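Side-chain contacts in threonine phosphate decarboxylase-like enzyme (PDB 6OUX), which catalyses the pyridoxal phosphate-dependent decarboxylation of L-serine O-phosphate to ethanolamine O-phosphate, a building block of norcobamides: residues Thr11-Ala16 with Val342-Leu347; Leu60-Arg65 with Leu283-Arg288; Phe211-Tyr216 with Lys293-Ala298. One frame throughout, in Å; residues are numbered along the deposited sequence.

Contact 1: Thr11-Ala16 with Val342-Leu347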
loop_
_atom_site.group_PDB
_atom_site.type_symbol
_atom_site.label_atom_id
_atom_site.label_comp_id
_atom_site.label_asym_id
_atom_site.label_seq_id
_atom_site.Cartn_x
_atom_site.Cartn_y
_atom_site.Cartn_z
ATOM N N THR A 11 -32.928 22.178 4.341
ATOM C CA THR A 11 -31.952 23.226 4.269
ATOM C C THR A 11 -30.932 23.117 5.424
ATOM O O THR A 11 -29.711 23.232 5.206
ATOM C CB THR A 11 -32.640 24.649 4.241
ATOM O OG1 THR A 11 -33.424 24.830 3.046
ATOM C CG2 THR A 11 -31.645 25.744 4.294
ATOM N N GLN A 12 -31.441 22.894 6.624
ATOM C CA GLN A 12 -30.596 22.796 7.840
ATOM C C GLN A 12 -29.587 21.676 7.649
ATOM O O GLN A 12 -28.376 21.861 7.764
ATOM C CB GLN A 12 -31.447 22.586 9.103
ATOM C CG GLN A 12 -30.590 22.669 10.378
ATOM C CD GLN A 12 -31.381 22.524 11.689
ATOM O OE1 GLN A 12 -32.590 22.254 11.725
ATOM N NE2 GLN A 12 -30.687 22.740 12.771
ATOM N N PHE A 13 -30.091 20.527 7.255
ATOM C CA PHE A 13 -29.212 19.416 6.907
ATOM C C PHE A 13 -28.214 19.778 5.794
ATOM O O PHE A 13 -26.989 19.606 5.923
ATOM C CB PHE A 13 -30.048 18.219 6.501
ATOM C CG PHE A 13 -29.229 17.032 6.082
ATOM C CD1 PHE A 13 -28.762 16.897 4.737
ATOM C CD2 PHE A 13 -28.880 16.055 7.010
ATOM C CE1 PHE A 13 -28.004 15.824 4.368
ATOM C CE2 PHE A 13 -28.117 14.975 6.611
ATOM C CZ PHE A 13 -27.700 14.851 5.297
ATOM N N THR A 14 -28.728 20.294 4.685
ATOM C CA THR A 14 -27.831 20.683 3.562
ATOM C C THR A 14 -26.728 21.611 3.965
ATOM O O THR A 14 -25.546 21.443 3.555
ATOM C CB THR A 14 -28.618 21.368 2.466
ATOM O OG1 THR A 14 -29.688 20.529 2.060
ATOM C CG2 THR A 14 -27.710 21.742 1.285
ATOM N N LYS A 15 -27.067 22.625 4.766
ATOM C CA LYS A 15 -26.027 23.558 5.195
ATOM C C LYS A 15 -24.972 22.898 6.044
ATOM O O LYS A 15 -23.765 23.139 5.829
ATOM C CB LYS A 15 -26.617 24.790 5.926
ATOM C CG LYS A 15 -27.256 25.770 4.949
ATOM C CD LYS A 15 -27.518 27.077 5.664
ATOM C CE LYS A 15 -28.493 27.969 4.903
ATOM N NZ LYS A 15 -28.130 29.360 5.266
ATOM N N ALA A 16 -25.393 22.082 7.027
ATOM C CA ALA A 16 -24.424 21.373 7.887
ATOM C C ALA A 16 -23.590 20.418 7.028
ATOM O O ALA A 16 -22.364 20.305 7.172
ATOM C CB ALA A 16 -25.175 20.593 8.957
ATOM N N VAL A 342 -30.691 17.494 -4.277
ATOM C CA VAL A 342 -30.924 16.107 -4.632
ATOM C C VAL A 342 -30.154 15.191 -3.720
ATOM O O VAL A 342 -30.713 14.233 -3.199
ATOM C CB VAL A 342 -30.672 15.825 -6.123
ATOM C CG1 VAL A 342 -30.899 14.361 -6.478
ATOM C CG2 VAL A 342 -31.609 16.653 -6.918
ATOM N N ILE A 343 -28.892 15.492 -3.501
ATOM C CA ILE A 343 -28.046 14.688 -2.592
ATOM C C ILE A 343 -28.555 14.606 -1.142
ATOM O O ILE A 343 -28.599 13.526 -0.547
ATOM C CB ILE A 343 -26.598 15.130 -2.689
ATOM C CG1 ILE A 343 -26.081 14.826 -4.087
ATOM C CG2 ILE A 343 -25.702 14.492 -1.617
ATOM C CD1 ILE A 343 -24.847 15.669 -4.511
ATOM N N SER A 344 -29.036 15.732 -0.612
ATOM C CA SER A 344 -29.607 15.771 0.711
ATOM C C SER A 344 -30.934 15.015 0.809
ATOM O O SER A 344 -31.173 14.308 1.774
ATOM C CB SER A 344 -29.762 17.225 1.152
ATOM O OG SER A 344 -28.514 17.833 1.247
ATOM N N ALA A 345 -31.788 15.141 -0.182
ATOM C CA ALA A 345 -33.041 14.417 -0.131
ATOM C C ALA A 345 -32.833 12.916 -0.250
ATOM O O ALA A 345 -33.515 12.139 0.455
ATOM C CB ALA A 345 -34.003 14.905 -1.210
ATOM N N LEU A 346 -31.898 12.493 -1.115
ATOM C CA LEU A 346 -31.558 11.085 -1.226
ATOM C C LEU A 346 -31.064 10.541 0.100
ATOM O O LEU A 346 -31.427 9.415 0.484
ATOM C CB LEU A 346 -30.494 10.851 -2.315
ATOM C CG LEU A 346 -31.022 10.981 -3.753
ATOM C CD1 LEU A 346 -29.905 11.219 -4.747
ATOM C CD2 LEU A 346 -31.835 9.751 -4.126
ATOM N N LEU A 347 -30.197 11.276 0.780
ATOM C CA LEU A 347 -29.662 10.791 2.078
ATOM C C LEU A 347 -30.814 10.713 3.131
ATOM O O LEU A 347 -31.102 9.646 3.727
ATOM C CB LEU A 347 -28.538 11.708 2.585
ATOM C CG LEU A 347 -27.205 11.441 1.881
ATOM C CD1 LEU A 347 -26.174 12.513 2.229
ATOM C CD2 LEU A 347 -26.705 10.044 2.225
#
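Thr14 and Ser344 each hold their hydroxyl beside their own backbone N and anti to the carbonyl carbon, which places Thr14 OG1 3.1 Å from Ser344 OG between the two helices. Phe13 turns differently: its CG lies anti to the backbone N (chi1 178°), which carries the ring across to helix 339-350. There the ring offers its edge to Ser344, with CD1 3.6 Å from Ser344 OG and the oxygen lying in the ring plane, while Ser344 CB is 3.7 Å from the same carbon. The far end of the ring, CZ, reaches Leu347 CD1 at 4.1 Å, and these two side chains cross at about a right angle. Ser344 is therefore flanked by a hydroxyl and an aromatic rim, one turn of its helix before the leucine that completes the apolar part. The helix axes approach to 9.7 Å and run at 111° to each other, so the meeting is confined to these few residues.

Around it, Phe13 stacks on Phe38, and Phe17, one turn further along helix 11-19, packs on Ile343 and Leu347. Helix 339-350 also packs on strand 352-356 of the smaller sheet, through Ile343, Leu346 and Leu347; this strand carries Arg355, which probably binds the substrate. The contact thus sets helix 11-19, close to the N-terminus, against helix 339-350 beside the smaller sheet.

Each hydroxyl also bonds to a carbonyl of the preceding turn, Thr14 OG1 to Asn10 O and Ser344 OG to Ser340 O. The helix carbonyls can satisfy both groups, so the hydroxyl pair probably adds only modestly to an interface that also rests on the phenylalanine.

Contact 2: Leu60-Arg65 with Leu283-Arg288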
loop_
_atom_site.group_PDB
_atom_site.type_symbol
_atom_site.label_atom_id
_atom_site.label_comp_id
_atom_site.label_asym_id
_atom_site.label_seq_id
_atom_site.Cartn_x
_atom_site.Cartn_y
_atom_site.Cartn_z
ATOM N N LEU A 60 -15.822 -12.443 -2.103
ATOM C CA LEU A 60 -16.052 -12.709 -0.659
ATOM C C LEU A 60 -16.385 -14.182 -0.399
ATOM O O LEU A 60 -15.982 -14.771 0.624
ATOM C CB LEU A 60 -17.144 -11.833 -0.087
ATOM C CG LEU A 60 -16.742 -10.344 0.042
ATOM C CD1 LEU A 60 -17.988 -9.516 0.259
ATOM C CD2 LEU A 60 -15.710 -10.207 1.183
ATOM N N ASP A 61 -17.078 -14.797 -1.347
ATOM C CA ASP A 61 -17.489 -16.180 -1.219
ATOM C C ASP A 61 -16.282 -17.076 -1.320
ATOM O O ASP A 61 -16.201 -18.003 -0.554
ATOM C CB ASP A 61 -18.530 -16.542 -2.284
ATOM C CG ASP A 61 -19.016 -17.935 -2.154
ATOM O OD1 ASP A 61 -19.664 -18.257 -1.133
ATOM O OD2 ASP A 61 -18.708 -18.688 -3.043
ATOM N N TYR A 62 -15.338 -16.809 -2.237
ATOM C CA TYR A 62 -14.093 -17.518 -2.274
ATOM C C TYR A 62 -13.256 -17.333 -0.995
ATOM O O TYR A 62 -12.646 -18.298 -0.479
ATOM C CB TYR A 62 -13.249 -17.152 -3.499
ATOM C CG TYR A 62 -13.585 -17.874 -4.769
ATOM C CD1 TYR A 62 -14.529 -17.398 -5.675
ATOM C CD2 TYR A 62 -12.919 -19.009 -5.099
ATOM C CE1 TYR A 62 -14.790 -18.052 -6.847
ATOM C CE2 TYR A 62 -13.168 -19.670 -6.268
ATOM C CZ TYR A 62 -14.107 -19.195 -7.121
ATOM O OH TYR A 62 -14.286 -19.887 -8.242
ATOM N N ILE A 63 -13.259 -16.110 -0.459
ATOM C CA ILE A 63 -12.578 -15.846 0.790
ATOM C C ILE A 63 -13.200 -16.694 1.947
ATOM O O ILE A 63 -12.488 -17.344 2.687
ATOM C CB ILE A 63 -12.557 -14.364 1.091
ATOM C CG1 ILE A 63 -11.692 -13.659 0.055
ATOM C CG2 ILE A 63 -12.017 -14.120 2.494
ATOM C CD1 ILE A 63 -11.688 -12.144 0.180
ATOM N N ASP A 64 -14.516 -16.656 2.066
ATOM C CA ASP A 64 -15.197 -17.364 3.095
ATOM C C ASP A 64 -14.871 -18.827 3.004
ATOM O O ASP A 64 -14.524 -19.435 4.023
ATOM C CB ASP A 64 -16.699 -17.159 2.968
ATOM C CG ASP A 64 -17.496 -17.789 4.096
ATOM O OD1 ASP A 64 -16.950 -18.021 5.166
ATOM O OD2 ASP A 64 -18.704 -18.062 3.897
ATOM N N ARG A 65 -14.998 -19.386 1.799
ATOM C CA ARG A 65 -14.863 -20.822 1.595
ATOM C C ARG A 65 -13.414 -21.263 1.708
ATOM O O ARG A 65 -13.136 -22.305 2.294
ATOM C CB ARG A 65 -15.507 -21.320 0.277
ATOM C CG ARG A 65 -17.062 -21.230 0.220
ATOM C CD ARG A 65 -17.723 -21.161 -1.224
ATOM N NE ARG A 65 -16.791 -21.882 -1.989
ATOM C CZ ARG A 65 -16.026 -21.530 -2.991
ATOM N NH1 ARG A 65 -15.166 -22.434 -3.276
ATOM N NH2 ARG A 65 -16.160 -20.467 -3.771
ATOM N N LEU A 283 -4.894 -11.441 -5.821
ATOM C CA LEU A 283 -4.183 -11.384 -7.084
ATOM C C LEU A 283 -4.083 -12.774 -7.737
ATOM O O LEU A 283 -4.324 -12.922 -8.978
ATOM C CB LEU A 283 -2.787 -10.811 -6.907
ATOM C CG LEU A 283 -2.214 -10.328 -8.221
ATOM C CD1 LEU A 283 -2.710 -8.906 -8.422
ATOM C CD2 LEU A 283 -0.688 -10.382 -8.242
ATOM N N ARG A 284 -3.742 -13.766 -6.910
ATOM C CA ARG A 284 -3.595 -15.139 -7.392
ATOM C C ARG A 284 -4.941 -15.765 -7.711
ATOM O O ARG A 284 -5.036 -16.596 -8.618
ATOM C CB ARG A 284 -2.883 -16.000 -6.402
ATOM C CG ARG A 284 -1.433 -15.627 -6.177
ATOM C CD ARG A 284 -0.816 -16.560 -5.121
ATOM N NE ARG A 284 0.561 -16.185 -4.921
ATOM C CZ ARG A 284 1.578 -16.579 -5.684
ATOM N NH1 ARG A 284 1.414 -17.462 -6.677
ATOM N NH2 ARG A 284 2.781 -16.106 -5.417
ATOM N N LEU A 285 -5.975 -15.351 -7.007
ATOM C CA LEU A 285 -7.307 -15.747 -7.357
ATOM C C LEU A 285 -7.688 -15.252 -8.745
ATOM O O LEU A 285 -8.136 -16.011 -9.603
ATOM C CB LEU A 285 -8.275 -15.203 -6.302
ATOM C CG LEU A 285 -9.711 -15.654 -6.472
ATOM C CD1 LEU A 285 -9.846 -17.156 -6.182
ATOM C CD2 LEU A 285 -10.520 -14.808 -5.532
ATOM N N PHE A 286 -7.464 -13.963 -8.967
ATOM C CA PHE A 286 -7.965 -13.232 -10.144
ATOM C C PHE A 286 -7.435 -13.768 -11.442
ATOM O O PHE A 286 -8.032 -13.490 -12.476
ATOM C CB PHE A 286 -7.609 -11.740 -10.056
ATOM C CG PHE A 286 -8.297 -10.992 -8.957
ATOM C CD1 PHE A 286 -9.378 -11.513 -8.253
ATOM C CD2 PHE A 286 -7.826 -9.721 -8.595
ATOM C CE1 PHE A 286 -9.967 -10.773 -7.223
ATOM C CE2 PHE A 286 -8.401 -8.996 -7.573
ATOM C CZ PHE A 286 -9.486 -9.505 -6.911
ATOM N N VAL A 287 -6.385 -14.591 -11.395
ATOM C CA VAL A 287 -5.846 -15.226 -12.616
ATOM C C VAL A 287 -6.068 -16.726 -12.740
ATOM O O VAL A 287 -5.683 -17.352 -13.748
ATOM C CB VAL A 287 -4.368 -14.783 -12.847
ATOM C CG1 VAL A 287 -4.285 -13.256 -12.825
ATOM C CG2 VAL A 287 -3.409 -15.361 -11.820
ATOM N N ARG A 288 -6.758 -17.333 -11.780
ATOM C CA ARG A 288 -7.124 -18.739 -11.925
ATOM C C ARG A 288 -8.216 -18.870 -12.968
ATOM O O ARG A 288 -9.170 -18.113 -12.973
ATOM C CB ARG A 288 -7.599 -19.336 -10.619
ATOM C CG ARG A 288 -6.570 -20.224 -9.943
ATOM C CD ARG A 288 -6.708 -20.119 -8.468
ATOM N NE ARG A 288 -7.981 -20.615 -8.030
ATOM C CZ ARG A 288 -8.425 -20.545 -6.782
ATOM N NH1 ARG A 288 -7.733 -19.926 -5.844
ATOM N NH2 ARG A 288 -9.591 -21.076 -6.480
#
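Tyr62 meets two side chains of 283-288 along one part of its ring. Leu285 CD1 comes to 3.7 Å from Tyr62 CD2, while the second methyl of the leucine, CD2, lies 4.1 Å from Tyr62 CB. Further out on the same side of the ring, Arg288 NH2 is 3.8 Å from Tyr62 CE2, its guanidinium plane turned 76° from the ring. The leucine also serves the arginine: Leu285 CD1 sits 3.4 Å above the guanidinium plane of Arg288, offset toward the rim. One methyl group thereby fills the angle between the aromatic ring and the charged group. Leu285 can do this because its CG stands anti to the backbone N (chi1 -175°), extending the branch toward helix 53-68.

The contact joins helix 53-68 to the end of helix 277-286 and the turn that follows it, in a fold of the class-II pyridoxal phosphate-dependent aminotransferase family. Arg288 occupies the N-cap position of helix 289-314, and its backbone N bonds to Leu285 O, a link that keeps both contacting residues in one tight turn.

In the next shell, Arg65 NH2 lies 3.7 Å above the plane of the Tyr62 ring, over its centre, where the positive charge is probably attracted to the electron-rich face. Arg65 is held there by a salt bridge one turn back along its helix, NH2 to Asp61 OD2 at 3.2 Å. That bond is nearly straight at 170° and leaves in the guanidinium plane, yet meets the oxygen from above the carboxylate plane. Arg288 NH2 has its strongest partner in Glu66, again on helix 53-68. Phe291 meets the Tyr62 ring edge-to-face and also touches Leu285. Beyond the contact, Ile63 and Asp64 pack on Tyr73 of the second subunit.

Contact 3: Phe211-Tyr216 with Lys293-Ala298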
loop_
_atom_site.group_PDB
_atom_site.type_symbol
_atom_site.label_atom_id
_atom_site.label_comp_id
_atom_site.label_asym_id
_atom_site.label_seq_id
_atom_site.Cartn_x
_atom_site.Cartn_y
_atom_site.Cartn_z
ATOM N N PHE A 211 -11.941 0.980 -16.155
ATOM C CA PHE A 211 -13.373 0.629 -16.387
ATOM C C PHE A 211 -13.718 -0.188 -17.617
ATOM O O PHE A 211 -14.920 -0.311 -17.969
ATOM C CB PHE A 211 -14.190 1.950 -16.356
ATOM C CG PHE A 211 -13.923 2.736 -15.112
ATOM C CD1 PHE A 211 -14.312 2.234 -13.897
ATOM C CD2 PHE A 211 -13.177 3.896 -15.135
ATOM C CE1 PHE A 211 -14.043 2.908 -12.727
ATOM C CE2 PHE A 211 -12.862 4.544 -13.965
ATOM C CZ PHE A 211 -13.313 4.064 -12.765
ATOM N N ILE A 212 -12.715 -0.718 -18.323
ATOM C CA ILE A 212 -12.944 -1.271 -19.652
ATOM C C ILE A 212 -13.725 -2.612 -19.600
ATOM O O ILE A 212 -14.374 -2.990 -20.552
ATOM C CB ILE A 212 -11.630 -1.453 -20.461
ATOM C CG1 ILE A 212 -11.941 -1.531 -21.979
ATOM C CG2 ILE A 212 -10.809 -2.629 -19.957
ATOM C CD1 ILE A 212 -10.743 -1.423 -22.875
ATOM N N HIS A 213 -13.707 -3.266 -18.465
ATOM C CA HIS A 213 -14.478 -4.530 -18.268
ATOM C C HIS A 213 -16.006 -4.283 -18.333
ATOM O O HIS A 213 -16.767 -5.211 -18.498
ATOM C CB HIS A 213 -14.176 -5.133 -16.878
ATOM C CG HIS A 213 -13.014 -6.044 -16.827
ATOM N ND1 HIS A 213 -11.955 -5.997 -17.721
ATOM C CD2 HIS A 213 -12.696 -6.995 -15.911
ATOM C CE1 HIS A 213 -11.055 -6.893 -17.359
ATOM N NE2 HIS A 213 -11.492 -7.523 -16.283
ATOM N N PHE A 214 -16.453 -3.043 -18.194
ATOM C CA PHE A 214 -17.859 -2.639 -18.287
ATOM C C PHE A 214 -18.289 -2.218 -19.656
ATOM O O PHE A 214 -19.482 -2.095 -19.871
ATOM C CB PHE A 214 -18.185 -1.564 -17.233
ATOM C CG PHE A 214 -17.696 -1.948 -15.873
ATOM C CD1 PHE A 214 -18.208 -3.088 -15.255
ATOM C CD2 PHE A 214 -16.659 -1.291 -15.276
ATOM C CE1 PHE A 214 -17.712 -3.499 -14.036
ATOM C CE2 PHE A 214 -16.165 -1.693 -14.034
ATOM C CZ PHE A 214 -16.679 -2.811 -13.436
ATOM N N ALA A 215 -17.366 -2.118 -20.604
ATOM C CA ALA A 215 -17.707 -1.686 -21.974
ATOM C C ALA A 215 -17.915 -2.904 -22.886
ATOM O O ALA A 215 -17.512 -4.068 -22.588
ATOM C CB ALA A 215 -16.615 -0.776 -22.546
ATOM N N TYR A 216 -18.553 -2.650 -24.010
ATOM C CA TYR A 216 -18.745 -3.744 -24.951
ATOM C C TYR A 216 -18.814 -3.183 -26.351
ATOM O O TYR A 216 -19.281 -2.076 -26.522
ATOM C CB TYR A 216 -19.999 -4.590 -24.585
ATOM C CG TYR A 216 -21.284 -3.827 -24.533
ATOM C CD1 TYR A 216 -21.662 -3.169 -23.372
ATOM C CD2 TYR A 216 -22.094 -3.683 -25.656
ATOM C CE1 TYR A 216 -22.794 -2.412 -23.311
ATOM C CE2 TYR A 216 -23.278 -2.933 -25.598
ATOM C CZ TYR A 216 -23.611 -2.297 -24.419
ATOM O OH TYR A 216 -24.735 -1.550 -24.318
ATOM N N LYS A 293 -13.859 -18.038 -14.925
ATOM C CA LYS A 293 -15.130 -18.451 -15.473
ATOM C C LYS A 293 -16.317 -17.873 -14.742
ATOM O O LYS A 293 -17.252 -17.387 -15.358
ATOM C CB LYS A 293 -15.238 -19.972 -15.513
ATOM C CG LYS A 293 -16.566 -20.490 -16.096
ATOM C CD LYS A 293 -16.570 -22.026 -16.342
ATOM C CE LYS A 293 -15.638 -22.459 -17.489
ATOM N NZ LYS A 293 -14.156 -22.523 -17.207
ATOM N N ARG A 294 -16.286 -17.888 -13.397
ATOM C CA ARG A 294 -17.354 -17.339 -12.646
ATOM C C ARG A 294 -17.319 -15.797 -12.703
ATOM O O ARG A 294 -18.357 -15.163 -12.657
ATOM C CB ARG A 294 -17.282 -17.833 -11.203
ATOM C CG ARG A 294 -17.461 -19.363 -11.114
ATOM C CD ARG A 294 -17.615 -19.866 -9.670
ATOM N NE ARG A 294 -17.258 -21.289 -9.607
ATOM C CZ ARG A 294 -17.110 -22.016 -8.484
ATOM N NH1 ARG A 294 -17.236 -21.464 -7.309
ATOM N NH2 ARG A 294 -16.801 -23.296 -8.551
ATOM N N TYR A 295 -16.129 -15.231 -12.725
ATOM C CA TYR A 295 -15.988 -13.783 -12.793
ATOM C C TYR A 295 -16.621 -13.235 -14.074
ATOM O O TYR A 295 -17.218 -12.145 -14.086
ATOM C CB TYR A 295 -14.528 -13.346 -12.680
ATOM C CG TYR A 295 -14.397 -11.876 -13.044
ATOM C CD1 TYR A 295 -14.944 -10.912 -12.197
ATOM C CD2 TYR A 295 -13.886 -11.460 -14.286
ATOM C CE1 TYR A 295 -14.916 -9.570 -12.497
ATOM C CE2 TYR A 295 -13.830 -10.098 -14.609
ATOM C CZ TYR A 295 -14.364 -9.148 -13.691
ATOM O OH TYR A 295 -14.453 -7.762 -13.911
ATOM N N GLU A 296 -16.354 -13.901 -15.158
ATOM C CA GLU A 296 -16.925 -13.496 -16.425
ATOM C C GLU A 296 -18.457 -13.475 -16.383
ATOM O O GLU A 296 -19.102 -12.592 -16.976
ATOM C CB GLU A 296 -16.374 -14.449 -17.433
ATOM C CG GLU A 296 -16.564 -14.159 -18.822
ATOM C CD GLU A 296 -16.001 -12.820 -19.299
ATOM O OE1 GLU A 296 -15.241 -12.106 -18.628
ATOM O OE2 GLU A 296 -16.446 -12.512 -20.395
ATOM N N GLU A 297 -19.073 -14.486 -15.733
ATOM C CA GLU A 297 -20.497 -14.448 -15.552
ATOM C C GLU A 297 -20.936 -13.210 -14.760
ATOM O O GLU A 297 -21.927 -12.610 -15.098
ATOM C CB GLU A 297 -20.999 -15.713 -14.826
ATOM C CG GLU A 297 -20.822 -17.031 -15.524
ATOM C CD GLU A 297 -21.010 -18.253 -14.601
ATOM O OE1 GLU A 297 -21.328 -18.145 -13.389
ATOM O OE2 GLU A 297 -20.893 -19.320 -15.136
ATOM N N ALA A 298 -20.239 -12.858 -13.676
ATOM C CA ALA A 298 -20.548 -11.692 -12.872
ATOM C C ALA A 298 -20.348 -10.313 -13.593
ATOM O O ALA A 298 -21.043 -9.319 -13.291
ATOM C CB ALA A 298 -19.654 -11.683 -11.630
#
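His213 and Tyr295 form an aromatic pair in which the rings meet rim to rim, neither lying over the face of the other. Their centroids are 5.7 Å apart and the planes are inclined by 44°. The tyrosine ring reaches this place because its CG is anti to the backbone N (chi1 168°), and it projects from helix 289-314 toward the 3-10 turn 212-214. The hydroxyl end of Tyr295 is modelled too close to the imidazole, whose orientation is itself doubtful, so no polar bond is inferred between them. Tyr295 also meets the Phe246 ring and packs on Ala55 of helix 53-68. Replacing Tyr295 by an alanine removes the ring, and is likely to open a gap beside Phe246 and leave His213 less confined.

A polar link between helix and turn comes from Arg299, just beyond 293-298 on the same helix, whose NH1 bonds to the carbonyl His213 O while NH2 forms a salt bridge with Glu296. The guanidinium can thus fasten the turn to the helix without relying on the imidazole.

The 3-10 turn belongs to the loop following strand 204-208 of the seven-stranded sheet. A long helix such as 289-314, running from beside that sheet toward the smaller C-terminal domain, is a familiar element of fold-type I pyridoxal phosphate enzymes.

Along the chain the segments come in the order 11-16, 60-65, 211-216, 283-288, 293-298 and 342-347, so contact 1 closes a loop that encloses the other two, whose own segments alternate. Contacts 2 and 3 have centres about 16 Å apart and touch: Arg294 of 293-298 comes close to Tyr62 and Arg65 of contact 2. They also use successive helices, 277-286 and 289-314. Contact 1 stands apart, its centre about 39 Å from that of contact 2 and about 35 Å from that of contact 3, beside the five-stranded sheet. One contact thus joins helix 11-19 to the small-sheet region, while the other two gather round the start of helix 289-314.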